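Local coordinates for methyltransferase domain-containing protein (Serratia marcescens, PDB 7CLU) that probably transfers a methyl group from S-adenosylmethionine to a hydroxyl group of a precursor in the prodigiosin synthetic pathway, working as a dimeric O-methyltransferase, at residues A[111-116]-A[295-300]; A[134-139]-A[198-203]; A[182-187]-A[218-223]; A[244-249]-A[256-261]. One frame throughout, in Å; residues are numbered along the deposited sequence.

Interaction 1 (A[111-116]-A[295-300]); sequences KTAVRN and MLVSTD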
loop_
_atom_site.group_PDB
_atom_site.type_symbol
_atom_site.label_atom_id
_atom_site.label_comp_id
_atom_site.label_asym_id
_atom_site.label_seq_id
_atom_site.Cartn_x
_atom_site.Cartn_y
_atom_site.Cartn_z
ATOM N N LYS A 111 13.799 -1.481 -2.736
ATOM C CA LYS A 111 14.745 -1.924 -3.755
ATOM C C LYS A 111 16.156 -1.961 -3.192
ATOM O O LYS A 111 16.890 -2.937 -3.387
ATOM C CB LYS A 111 14.677 -1.005 -4.979
ATOM C CG LYS A 111 15.917 -1.067 -5.900
ATOM C CD LYS A 111 15.778 -0.119 -7.091
ATOM C CE LYS A 111 17.135 0.396 -7.570
ATOM N NZ LYS A 111 17.028 1.181 -8.842
ATOM N N THR A 112 16.534 -0.919 -2.449
ATOM C CA THR A 112 17.886 -0.851 -1.908
ATOM C C THR A 112 18.062 -1.818 -0.741
ATOM O O THR A 112 19.166 -2.349 -0.535
ATOM C CB THR A 112 18.192 0.593 -1.500
ATOM O OG1 THR A 112 18.089 1.429 -2.654
ATOM C CG2 THR A 112 19.601 0.724 -0.904
ATOM N N ALA A 113 16.991 -2.068 0.024
ATOM C CA ALA A 113 17.071 -3.040 1.113
ATOM C C ALA A 113 17.317 -4.440 0.572
ATOM O O ALA A 113 18.039 -5.234 1.183
ATOM C CB ALA A 113 15.789 -3.018 1.959
ATOM N N VAL A 114 16.735 -4.761 -0.581
ATOM C CA VAL A 114 16.997 -6.062 -1.176
ATOM C C VAL A 114 18.388 -6.083 -1.791
ATOM O O VAL A 114 19.091 -7.100 -1.743
ATOM C CB VAL A 114 15.913 -6.418 -2.212
ATOM C CG1 VAL A 114 16.237 -7.754 -2.876
ATOM C CG2 VAL A 114 14.541 -6.500 -1.551
ATOM N N ARG A 115 18.798 -4.960 -2.379
ATOM C CA ARG A 115 20.121 -4.884 -2.975
ATOM C C ARG A 115 21.206 -5.069 -1.920
ATOM O O ARG A 115 22.229 -5.710 -2.186
ATOM C CB ARG A 115 20.276 -3.552 -3.710
ATOM C CG ARG A 115 21.659 -3.306 -4.290
ATOM C CD ARG A 115 21.706 -3.732 -5.739
ATOM N NE ARG A 115 20.931 -2.837 -6.590
ATOM C CZ ARG A 115 20.648 -3.098 -7.860
ATOM N NH1 ARG A 115 21.079 -4.227 -8.409
ATOM N NH2 ARG A 115 19.933 -2.238 -8.577
ATOM N N ASN A 116 20.987 -4.554 -0.704
ATOM C CA ASN A 116 22.011 -4.577 0.335
ATOM C C ASN A 116 21.738 -5.553 1.470
ATOM O O ASN A 116 22.614 -5.728 2.329
ATOM C CB ASN A 116 22.194 -3.170 0.919
ATOM C CG ASN A 116 22.627 -2.172 -0.129
ATOM O OD1 ASN A 116 23.298 -2.533 -1.087
ATOM N ND2 ASN A 116 22.245 -0.916 0.042
ATOM N N MET A 295 10.377 -6.849 7.940
ATOM C CA MET A 295 11.507 -7.023 8.846
ATOM C C MET A 295 12.811 -6.613 8.175
ATOM O O MET A 295 13.697 -6.043 8.822
ATOM C CB MET A 295 11.588 -8.473 9.314
ATOM C CG MET A 295 10.320 -9.003 9.892
ATOM S SD MET A 295 9.488 -7.780 10.915
ATOM C CE MET A 295 10.574 -7.794 12.288
ATOM N N LEU A 296 12.937 -6.901 6.875
ATOM C CA LEU A 296 14.140 -6.556 6.133
ATOM C C LEU A 296 14.376 -5.051 6.133
ATOM O O LEU A 296 15.493 -4.589 6.404
ATOM C CB LEU A 296 14.030 -7.084 4.699
ATOM C CG LEU A 296 15.029 -6.554 3.678
ATOM C CD1 LEU A 296 16.437 -7.027 4.059
ATOM C CD2 LEU A 296 14.659 -7.034 2.271
ATOM N N VAL A 297 13.333 -4.265 5.825
ATOM C CA VAL A 297 13.542 -2.835 5.630
ATOM C C VAL A 297 13.667 -2.088 6.945
ATOM O O VAL A 297 14.238 -0.985 6.967
ATOM C CB VAL A 297 12.419 -2.178 4.804
ATOM C CG1 VAL A 297 12.351 -2.784 3.395
ATOM C CG2 VAL A 297 11.092 -2.286 5.518
ATOM N N SER A 298 13.187 -2.669 8.044
ATOM C CA SER A 298 13.004 -1.935 9.291
ATOM C C SER A 298 13.891 -2.391 10.438
ATOM O O SER A 298 14.155 -1.591 11.332
ATOM C CB SER A 298 11.539 -2.023 9.750
ATOM O OG SER A 298 11.186 -3.343 10.161
ATOM N N THR A 299 14.317 -3.649 10.470
ATOM C CA THR A 299 15.088 -4.176 11.589
ATOM C C THR A 299 16.496 -4.515 11.115
ATOM O O THR A 299 16.831 -4.386 9.935
ATOM C CB THR A 299 14.417 -5.406 12.205
ATOM O OG1 THR A 299 14.663 -6.550 11.377
ATOM C CG2 THR A 299 12.904 -5.187 12.357
ATOM N N ASP A 300 17.331 -4.973 12.042
ATOM C CA ASP A 300 18.712 -5.194 11.642
ATOM C C ASP A 300 18.922 -6.543 10.964
ATOM O O ASP A 300 19.860 -6.675 10.171
ATOM C CB ASP A 300 19.640 -5.020 12.844
ATOM C CG ASP A 300 19.893 -3.558 13.151
ATOM O OD1 ASP A 300 19.292 -2.708 12.461
ATOM O OD2 ASP A 300 20.676 -3.244 14.070
#

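Interaction 2 (A[134-139]-A[198-203]); sequences ILYQNP and CELPQA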
loop_
_atom_site.group_PDB
_atom_site.type_symbol
_atom_site.label_atom_id
_atom_site.label_comp_id
_atom_site.label_asym_id
_atom_site.label_seq_id
_atom_site.Cartn_x
_atom_site.Cartn_y
_atom_site.Cartn_z
ATOM N N ILE A 134 17.603 1.602 19.190
ATOM C CA ILE A 134 16.379 2.400 19.122
ATOM C C ILE A 134 15.321 1.842 20.068
ATOM O O ILE A 134 14.595 2.599 20.722
ATOM C CB ILE A 134 15.882 2.478 17.664
ATOM C CG1 ILE A 134 16.908 3.214 16.797
ATOM C CG2 ILE A 134 14.528 3.178 17.572
ATOM C CD1 ILE A 134 16.835 2.897 15.317
ATOM N N LEU A 135 15.258 0.515 20.200
ATOM C CA LEU A 135 14.249 -0.120 21.047
ATOM C C LEU A 135 14.557 0.064 22.527
ATOM O O LEU A 135 13.664 0.395 23.324
ATOM C CB LEU A 135 14.152 -1.612 20.719
ATOM C CG LEU A 135 13.506 -2.061 19.411
ATOM C CD1 LEU A 135 12.823 -3.399 19.618
ATOM C CD2 LEU A 135 12.513 -1.014 18.901
ATOM N N TYR A 136 15.812 -0.201 22.919
ATOM C CA TYR A 136 16.241 -0.061 24.309
ATOM C C TYR A 136 16.080 1.371 24.796
ATOM O O TYR A 136 15.766 1.597 25.970
ATOM C CB TYR A 136 17.703 -0.508 24.432
ATOM C CG TYR A 136 18.144 -1.044 25.787
ATOM C CD1 TYR A 136 18.642 -0.187 26.771
ATOM C CD2 TYR A 136 18.114 -2.408 26.060
ATOM C CE1 TYR A 136 19.061 -0.671 27.994
ATOM C CE2 TYR A 136 18.531 -2.906 27.287
ATOM C CZ TYR A 136 19.004 -2.035 28.249
ATOM O OH TYR A 136 19.424 -2.533 29.468
ATOM N N GLN A 137 16.272 2.341 23.902
ATOM C CA GLN A 137 16.194 3.758 24.228
ATOM C C GLN A 137 14.765 4.299 24.293
ATOM O O GLN A 137 14.545 5.349 24.907
ATOM C CB GLN A 137 16.992 4.560 23.195
ATOM C CG GLN A 137 17.127 6.044 23.501
ATOM C CD GLN A 137 18.483 6.597 23.115
ATOM O OE1 GLN A 137 18.980 6.348 22.012
ATOM N NE2 GLN A 137 19.094 7.355 24.023
ATOM N N ASN A 138 13.790 3.632 23.680
ATOM C CA ASN A 138 12.427 4.160 23.592
ATOM C C ASN A 138 11.431 3.137 24.128
ATOM O O ASN A 138 10.682 2.518 23.363
ATOM C CB ASN A 138 12.083 4.560 22.156
ATOM C CG ASN A 138 12.859 5.783 21.677
ATOM O OD1 ASN A 138 14.054 5.695 21.373
ATOM N ND2 ASN A 138 12.178 6.926 21.583
ATOM N N PRO A 139 11.382 2.952 25.450
ATOM C CA PRO A 139 10.402 2.018 26.020
ATOM C C PRO A 139 8.957 2.494 25.898
ATOM O O PRO A 139 8.046 1.656 25.923
ATOM C CB PRO A 139 10.840 1.907 27.488
ATOM C CG PRO A 139 11.475 3.217 27.772
ATOM C CD PRO A 139 12.196 3.597 26.497
ATOM N N CYS A 198 8.423 -11.847 32.692
ATOM C CA CYS A 198 9.790 -11.326 32.739
ATOM C C CYS A 198 9.909 -10.113 31.818
ATOM O O CYS A 198 9.664 -10.230 30.614
ATOM C CB CYS A 198 10.795 -12.395 32.330
ATOM S SG CYS A 198 12.506 -11.824 32.500
ATOM N N GLU A 199 10.264 -8.951 32.386
ATOM C CA GLU A 199 10.390 -7.713 31.623
ATOM C C GLU A 199 11.775 -7.118 31.826
ATOM O O GLU A 199 12.404 -7.335 32.864
ATOM C CB GLU A 199 9.357 -6.655 32.036
ATOM C CG GLU A 199 7.941 -6.928 31.557
ATOM C CD GLU A 199 7.858 -7.088 30.056
ATOM O OE1 GLU A 199 8.319 -6.176 29.335
ATOM O OE2 GLU A 199 7.338 -8.128 29.601
ATOM N N LEU A 200 12.228 -6.355 30.834
ATOM C CA LEU A 200 13.421 -5.539 31.001
ATOM C C LEU A 200 13.256 -4.644 32.225
ATOM O O LEU A 200 12.151 -4.153 32.482
ATOM C CB LEU A 200 13.667 -4.672 29.761
ATOM C CG LEU A 200 14.185 -5.322 28.481
ATOM C CD1 LEU A 200 14.321 -4.260 27.394
ATOM C CD2 LEU A 200 15.510 -6.025 28.721
ATOM N N PRO A 201 14.318 -4.412 32.997
ATOM C CA PRO A 201 14.197 -3.547 34.185
ATOM C C PRO A 201 13.554 -2.192 33.916
ATOM O O PRO A 201 12.936 -1.626 34.826
ATOM C CB PRO A 201 15.651 -3.397 34.660
ATOM C CG PRO A 201 16.486 -4.273 33.747
ATOM C CD PRO A 201 15.581 -5.164 32.988
ATOM N N GLN A 202 13.649 -1.667 32.693
ATOM C CA GLN A 202 12.994 -0.395 32.383
ATOM C C GLN A 202 11.484 -0.555 32.251
ATOM O O GLN A 202 10.728 0.299 32.729
ATOM C CB GLN A 202 13.560 0.205 31.098
ATOM C CG GLN A 202 15.041 0.420 31.115
ATOM C CD GLN A 202 15.788 -0.848 30.786
ATOM O OE1 GLN A 202 15.970 -1.714 31.644
ATOM N NE2 GLN A 202 16.205 -0.979 29.531
ATOM N N ALA A 203 11.023 -1.627 31.595
ATOM C CA ALA A 203 9.598 -1.819 31.331
ATOM C C ALA A 203 8.819 -2.400 32.508
ATOM O O ALA A 203 7.586 -2.506 32.415
ATOM C CB ALA A 203 9.401 -2.742 30.122
#

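Interaction 3 (A[182-187]-A[218-223]); sequences LPMAIA and ERIDVV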
loop_
_atom_site.group_PDB
_atom_site.type_symbol
_atom_site.label_atom_id
_atom_site.label_comp_id
_atom_site.label_asym_id
_atom_site.label_seq_id
_atom_site.Cartn_x
_atom_site.Cartn_y
_atom_site.Cartn_z
ATOM N N LEU A 182 -1.882 -12.413 28.030
ATOM C CA LEU A 182 -1.905 -13.869 28.001
ATOM C C LEU A 182 -1.925 -14.453 29.405
ATOM O O LEU A 182 -2.812 -15.275 29.692
ATOM C CB LEU A 182 -0.741 -14.397 27.163
ATOM C CG LEU A 182 -0.404 -15.886 27.254
ATOM C CD1 LEU A 182 -1.589 -16.725 26.866
ATOM C CD2 LEU A 182 0.818 -16.183 26.339
ATOM N N PRO A 183 -1.028 -14.081 30.330
ATOM C CA PRO A 183 -1.139 -14.663 31.678
ATOM C C PRO A 183 -2.410 -14.254 32.405
ATOM O O PRO A 183 -2.876 -15.005 33.269
ATOM C CB PRO A 183 0.129 -14.168 32.396
ATOM C CG PRO A 183 0.633 -13.043 31.578
ATOM C CD PRO A 183 0.222 -13.312 30.175
ATOM N N MET A 184 -3.007 -13.104 32.078
ATOM C CA MET A 184 -4.335 -12.803 32.612
ATOM C C MET A 184 -5.366 -13.824 32.133
ATOM O O MET A 184 -6.156 -14.347 32.930
ATOM C CB MET A 184 -4.753 -11.380 32.227
ATOM C CG MET A 184 -4.094 -10.336 33.087
ATOM S SD MET A 184 -4.462 -8.627 32.661
ATOM C CE MET A 184 -4.195 -8.618 30.928
ATOM N N ALA A 185 -5.368 -14.135 30.832
ATOM C CA ALA A 185 -6.334 -15.101 30.317
ATOM C C ALA A 185 -6.104 -16.480 30.925
ATOM O O ALA A 185 -7.064 -17.214 31.203
ATOM C CB ALA A 185 -6.268 -15.160 28.792
ATOM N N ILE A 186 -4.835 -16.836 31.161
ATOM C CA ILE A 186 -4.526 -18.101 31.819
ATOM C C ILE A 186 -5.094 -18.109 33.230
ATOM O O ILE A 186 -5.817 -19.034 33.614
ATOM C CB ILE A 186 -3.009 -18.363 31.813
ATOM C CG1 ILE A 186 -2.495 -18.448 30.375
ATOM C CG2 ILE A 186 -2.690 -19.647 32.551
ATOM C CD1 ILE A 186 -0.971 -18.404 30.269
ATOM N N ALA A 187 -4.811 -17.053 34.008
ATOM C CA ALA A 187 -5.350 -16.928 35.366
ATOM C C ALA A 187 -6.864 -17.044 35.392
ATOM O O ALA A 187 -7.437 -17.594 36.346
ATOM C CB ALA A 187 -4.960 -15.585 35.986
ATOM N N GLU A 218 -1.282 -9.216 42.450
ATOM C CA GLU A 218 -0.852 -10.319 43.302
ATOM C C GLU A 218 -0.889 -11.656 42.585
ATOM O O GLU A 218 -0.159 -12.577 42.971
ATOM C CB GLU A 218 -1.716 -10.395 44.556
ATOM C CG GLU A 218 -1.562 -9.200 45.466
ATOM C CD GLU A 218 -2.166 -9.447 46.832
ATOM O OE1 GLU A 218 -1.756 -8.753 47.788
ATOM O OE2 GLU A 218 -3.048 -10.335 46.948
ATOM N N ARG A 219 -1.707 -11.776 41.544
ATOM C CA ARG A 219 -1.851 -13.034 40.824
ATOM C C ARG A 219 -0.683 -13.304 39.877
ATOM O O ARG A 219 -0.340 -14.470 39.633
ATOM C CB ARG A 219 -3.171 -13.017 40.045
ATOM C CG ARG A 219 -3.506 -14.310 39.329
ATOM C CD ARG A 219 -3.971 -15.391 40.299
ATOM N NE ARG A 219 -4.203 -16.660 39.611
ATOM C CZ ARG A 219 -3.234 -17.491 39.239
ATOM N NH1 ARG A 219 -1.962 -17.188 39.492
ATOM N NH2 ARG A 219 -3.530 -18.624 38.609
ATOM N N ILE A 220 -0.075 -12.253 39.328
ATOM C CA ILE A 220 0.938 -12.366 38.280
ATOM C C ILE A 220 2.162 -11.558 38.702
ATOM O O ILE A 220 2.088 -10.330 38.830
ATOM C CB ILE A 220 0.402 -11.875 36.920
ATOM C CG1 ILE A 220 -0.852 -12.670 36.512
ATOM C CG2 ILE A 220 1.480 -11.956 35.837
ATOM C CD1 ILE A 220 -1.567 -12.053 35.321
ATOM N N ASP A 221 3.280 -12.240 38.928
ATOM C CA ASP A 221 4.500 -11.539 39.311
ATOM C C ASP A 221 5.205 -10.962 38.090
ATOM O O ASP A 221 5.149 -11.512 36.986
ATOM C CB ASP A 221 5.460 -12.472 40.047
ATOM C CG ASP A 221 4.925 -12.924 41.392
ATOM O OD1 ASP A 221 4.318 -12.102 42.109
ATOM O OD2 ASP A 221 5.116 -14.111 41.729
ATOM N N VAL A 222 5.887 -9.842 38.302
ATOM C CA VAL A 222 6.774 -9.265 37.303
ATOM C C VAL A 222 8.190 -9.439 37.820
ATOM O O VAL A 222 8.526 -8.939 38.900
ATOM C CB VAL A 222 6.460 -7.788 37.033
ATOM C CG1 VAL A 222 7.277 -7.284 35.850
ATOM C CG2 VAL A 222 4.976 -7.619 36.764
ATOM N N VAL A 223 9.002 -10.177 37.077
ATOM C CA VAL A 223 10.415 -10.302 37.390
ATOM C C VAL A 223 11.216 -9.601 36.306
ATOM O O VAL A 223 10.761 -9.404 35.177
ATOM C CB VAL A 223 10.855 -11.762 37.527
ATOM C CG1 VAL A 223 10.070 -12.442 38.662
ATOM C CG2 VAL A 223 10.704 -12.481 36.201
HETATM O O HOH W 1 -6.646 -17.625 38.748
#

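Interaction 4 (A[244-249]-A[256-261]); sequences WMLHDY and TILRNI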
loop_
_atom_site.group_PDB
_atom_site.type_symbol
_atom_site.label_atom_id
_atom_site.label_comp_id
_atom_site.label_asym_id
_atom_site.label_seq_id
_atom_site.Cartn_x
_atom_site.Cartn_y
_atom_site.Cartn_z
ATOM N N TRP A 244 6.130 -14.304 19.875
ATOM C CA TRP A 244 6.288 -13.651 18.571
ATOM C C TRP A 244 7.466 -12.677 18.541
ATOM O O TRP A 244 7.363 -11.566 18.015
ATOM C CB TRP A 244 4.983 -12.955 18.164
ATOM C CG TRP A 244 4.768 -12.904 16.693
ATOM C CD1 TRP A 244 5.448 -13.602 15.734
ATOM C CD2 TRP A 244 3.827 -12.084 16.002
ATOM N NE1 TRP A 244 4.969 -13.281 14.489
ATOM C CE2 TRP A 244 3.972 -12.350 14.626
ATOM C CE3 TRP A 244 2.862 -11.158 16.416
ATOM C CZ2 TRP A 244 3.200 -11.706 13.656
ATOM C CZ3 TRP A 244 2.080 -10.530 15.446
ATOM C CH2 TRP A 244 2.254 -10.812 14.088
ATOM N N MET A 245 8.609 -13.110 19.085
ATOM C CA MET A 245 9.808 -12.280 19.154
ATOM C C MET A 245 10.946 -12.764 18.268
ATOM O O MET A 245 11.779 -11.956 17.858
ATOM C CB MET A 245 10.315 -12.189 20.605
ATOM C CG MET A 245 11.593 -11.320 20.787
ATOM S SD MET A 245 12.222 -11.182 22.483
ATOM C CE MET A 245 10.747 -10.557 23.282
ATOM N N LEU A 246 11.008 -14.059 17.964
ATOM C CA LEU A 246 12.175 -14.588 17.275
ATOM C C LEU A 246 12.347 -13.929 15.914
ATOM O O LEU A 246 13.464 -13.558 15.531
ATOM C CB LEU A 246 12.053 -16.104 17.123
ATOM C CG LEU A 246 12.009 -16.900 18.439
ATOM C CD1 LEU A 246 11.761 -18.387 18.200
ATOM C CD2 LEU A 246 13.300 -16.699 19.232
ATOM N N HIS A 247 11.248 -13.759 15.178
ATOM C CA HIS A 247 11.336 -13.201 13.834
ATOM C C HIS A 247 11.777 -11.745 13.816
ATOM O O HIS A 247 11.972 -11.199 12.728
ATOM C CB HIS A 247 9.994 -13.349 13.118
ATOM C CG HIS A 247 8.924 -12.448 13.643
ATOM N ND1 HIS A 247 7.975 -11.864 12.830
ATOM C CD2 HIS A 247 8.640 -12.044 14.904
ATOM C CE1 HIS A 247 7.162 -11.128 13.566
ATOM N NE2 HIS A 247 7.547 -11.217 14.827
ATOM N N ASP A 248 11.923 -11.101 14.969
ATOM C CA ASP A 248 12.464 -9.751 15.005
ATOM C C ASP A 248 13.977 -9.730 14.833
ATOM O O ASP A 248 14.536 -8.653 14.603
ATOM C CB ASP A 248 12.091 -9.068 16.331
ATOM C CG ASP A 248 10.591 -8.963 16.529
ATOM O OD1 ASP A 248 9.857 -8.923 15.525
ATOM O OD2 ASP A 248 10.145 -8.922 17.690
ATOM N N TYR A 249 14.638 -10.887 14.919
ATOM C CA TYR A 249 16.090 -10.974 14.971
ATOM C C TYR A 249 16.624 -11.919 13.903
ATOM O O TYR A 249 15.930 -12.818 13.419
ATOM C CB TYR A 249 16.558 -11.446 16.355
ATOM C CG TYR A 249 16.093 -10.515 17.442
ATOM C CD1 TYR A 249 16.738 -9.300 17.666
ATOM C CD2 TYR A 249 14.972 -10.817 18.206
ATOM C CE1 TYR A 249 16.294 -8.429 18.642
ATOM C CE2 TYR A 249 14.522 -9.952 19.179
ATOM C CZ TYR A 249 15.183 -8.758 19.390
ATOM O OH TYR A 249 14.732 -7.896 20.360
ATOM N N THR A 256 21.072 -17.230 19.977
ATOM C CA THR A 256 21.564 -16.721 21.256
ATOM C C THR A 256 20.433 -16.614 22.273
ATOM O O THR A 256 20.569 -17.052 23.424
ATOM C CB THR A 256 22.232 -15.360 21.057
ATOM O OG1 THR A 256 23.413 -15.514 20.259
ATOM C CG2 THR A 256 22.582 -14.754 22.392
ATOM N N ILE A 257 19.306 -16.024 21.859
ATOM C CA ILE A 257 18.129 -15.933 22.721
ATOM C C ILE A 257 17.710 -17.318 23.202
ATOM O O ILE A 257 17.442 -17.529 24.392
ATOM C CB ILE A 257 16.979 -15.242 21.967
ATOM C CG1 ILE A 257 17.264 -13.748 21.783
ATOM C CG2 ILE A 257 15.687 -15.470 22.689
ATOM C CD1 ILE A 257 16.565 -13.136 20.584
ATOM N N LEU A 258 17.630 -18.279 22.276
ATOM C CA LEU A 258 17.126 -19.602 22.613
ATOM C C LEU A 258 18.098 -20.342 23.524
ATOM O O LEU A 258 17.681 -21.040 24.458
ATOM C CB LEU A 258 16.879 -20.409 21.345
ATOM C CG LEU A 258 15.706 -20.048 20.415
ATOM C CD1 LEU A 258 15.860 -20.824 19.124
ATOM C CD2 LEU A 258 14.366 -20.369 21.083
ATOM N N ARG A 259 19.397 -20.212 23.253
ATOM C CA ARG A 259 20.398 -20.779 24.147
ATOM C C ARG A 259 20.350 -20.097 25.509
ATOM O O ARG A 259 20.507 -20.749 26.545
ATOM C CB ARG A 259 21.789 -20.656 23.516
ATOM C CG ARG A 259 22.045 -21.645 22.380
ATOM C CD ARG A 259 23.545 -21.862 22.138
ATOM N NE ARG A 259 24.163 -20.692 21.529
ATOM C CZ ARG A 259 24.503 -20.614 20.246
ATOM N NH1 ARG A 259 24.291 -21.653 19.448
ATOM N NH2 ARG A 259 25.064 -19.503 19.763
ATOM N N ASN A 260 20.109 -18.782 25.528
ATOM C CA ASN A 260 20.028 -18.069 26.802
ATOM C C ASN A 260 18.864 -18.574 27.641
ATOM O O ASN A 260 19.004 -18.774 28.855
ATOM C CB ASN A 260 19.899 -16.561 26.564
ATOM C CG ASN A 260 21.228 -15.898 26.235
ATOM O OD1 ASN A 260 22.286 -16.511 26.377
ATOM N ND2 ASN A 260 21.177 -14.643 25.796
ATOM N N ILE A 261 17.699 -18.770 27.014
ATOM C CA ILE A 261 16.548 -19.312 27.735
ATOM C C ILE A 261 16.799 -20.755 28.151
ATOM O O ILE A 261 16.478 -21.150 29.276
ATOM C CB ILE A 261 15.277 -19.194 26.881
ATOM C CG1 ILE A 261 14.922 -17.714 26.679
ATOM C CG2 ILE A 261 14.146 -19.969 27.547
ATOM C CD1 ILE A 261 13.757 -17.477 25.734
#

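Interaction 1 (A[111-116]-A[295-300])
Ala113 sets its methyl group against two residues of the helix 286-298 end, and this is the tight part of the contact. Its CB lies 3.7 Å from CG1 of Val297 and 4.0 Å from CG of Leu296. The CA atoms of Ala113 and Val297 are 5.7 Å apart, a close approach that the small side chain permits. With CG anti to the backbone N (chi1 166°), Leu296 carries both methyls to the carbonyl oxygen of Ala113, with CD1 at 3.7 Å from that O. CD2 goes on to CG2 of Val114 at 3.9 Å, and these two side chains cross at about a right angle. No hydrogen bond joins the segments. Asn116 is the exposed, loose end of helix 110-116. Lys111 and Arg115 pack instead on Ala26 and Leu47 of the second subunit. The last turn of helix 286-298 is closed where Met295 O accepts from Thr299 N and Thr299 OG1, from opposite faces of its carbonyl plane. The second subunit closes over the contact: its Ser53 OG bonds to Val114 O, and its Gln56 packs on Leu296. Such helix packing beside the partner subunit fits the dimeric architecture of this O-methyltransferase family.

Interaction 2 (A[134-139]-A[198-203])
Tyr136 and Gln202 meet by amide over ring, and Gln202 is the side chain to follow. Its CB points toward helix 131-137. CG stands anti to the carbonyl carbon, and the chain then bends at chi2, 82°. That bend turns CD and the amide back over the tyrosine. NE2 does the touching. It sits 3.2 Å above the plane of the Tyr136 ring, displaced toward the rim. Its nearest ring atoms are CZ and CE1 of Tyr136, each 3.3 Å from Gln202 NE2. OE1 is more distant, 4.2 Å from Tyr136 OH. The amide is tilted 48° to the ring, so the two planes do not stack flat. No hydrogen bond links the two segments. The sheet strand 194-199 ends just before this point, and helix 201-214 starts just after it. This is the strand-to-helix turn of a Rossmann-like methyltransferase domain. Glu199, at the strand end, binds S-adenosyl-L-homocysteine in a crystal structure of this protein. Leu200, within the turn, adds a light apolar touch: its CD1 comes obliquely to Tyr136 CE2 at 4.4 Å. The same leucine also packs on Asp226, another residue of that site. Phe132 of the same helix also meets the tyrosine ring, with the planes at about 40°.

Interaction 3 (A[182-187]-A[218-223])
Ile220 has CG1 anti to its carbonyl carbon (chi1 -58°) and an extended chi2 of 169°, which sends CD1 across to helix 181-189. There CD1 meets the peptide link between Pro183 and Met184. It lies 3.7 Å from Pro183 C and at a similar distance from Met184 N. Side chains join in on both residues: Pro183 CB is 4.0 Å from Ile220 CD1, and Met184 CG is 3.8 Å from it. Beyond CG the methionine leads away from the strand segment. Arg219 takes a different course. Its chain bends at chi2 (75°) and lays the guanidinium beside Ala187, whose CB sits over one face, 3.9 Å from Arg219 NE. The CG of Arg219 touches the same methyl. A water then bridges the pair. It accepts from Arg219 NE at 2.8 Å, in the guanidinium plane, and also lies at Ala187 O, at a short 2.5 Å. The NH2 of Arg219 also bonds to the backbone O of Ile193. The charged end is thus held by polar partners while its stem and face lie on an apolar methyl. This is helix-on-sheet packing of the Rossmann-like methyltransferase fold. The helix meets the residues that lead into edge strand 221-224, and also lies on strands 171-175 and 194-199. Leu182 and Ala185 turn to helix 154-163.

Interaction 4 (A[244-249]-A[256-261])
Ile257 is the main bump of the helix, and its CD1 methyl presses obliquely on the ring of Tyr249. The nearest ring atom is CD2 of Tyr249, 3.7 Å from Ile257 CD1, with CE2 at 4.0 Å from the same methyl. The two side chains cross at about a right angle. Tyr249 has CG anti to its carbonyl carbon (chi1 -59°), which brings the ring up to the helix. Its ring is also braced from its own segment, by Asp248 CB over one face and Met245 CG at the edge. A second, looser fit lies alongside. Leu246 CD2 faces the notch between Ile257 CG2, at 4.4 Å, and Leu258 CD2, at 4.2 Å. One methyl therefore faces two neighbouring bumps. The contact is wholly apolar, with no hydrogen bond between the segments. Val227, seen to bind S-adenosyl-L-homocysteine in this protein, lies beside Ile257. His247, the predicted proton acceptor, takes no part in this packing. Its ring and that of Trp244 overlap near their rims, and its ND1 bonds to Glu304. Glu275 bonds to the backbone N of both Leu246 and His247 and so fixes this turn. The 3-10 segment 246-248 follows strand 239-243 and leads into helix 251-264. Leu246 and Leu258 both reach strand 270-275 and helix 307-316, while Trp244, His247 and Asp248 face helix 286-298.

All four contacts lie in the O-methyltransferase domain. Interactions 2, 3 and 4 are nested along the chain within the loop closed by interaction 1. Interactions 2 and 3 alternate their segments and share the central sheet, with neighbouring strands 194-199 and 221-224; a probable hydrogen bond joins Glu199 N to Val223 O. Their centres are about 19 Å apart. Interaction 4 comes later, about 16 Å from interaction 2 between centres. It touches interaction 1, where Met295 of helix 286-298 packs on Asp248. Interactions 1 and 3 have centres about 37 Å apart, on opposite sides of the chain's centre. The set thus runs from the dimer side, past the predicted catalytic turn, to the outermost strand 221-224 of the sheet.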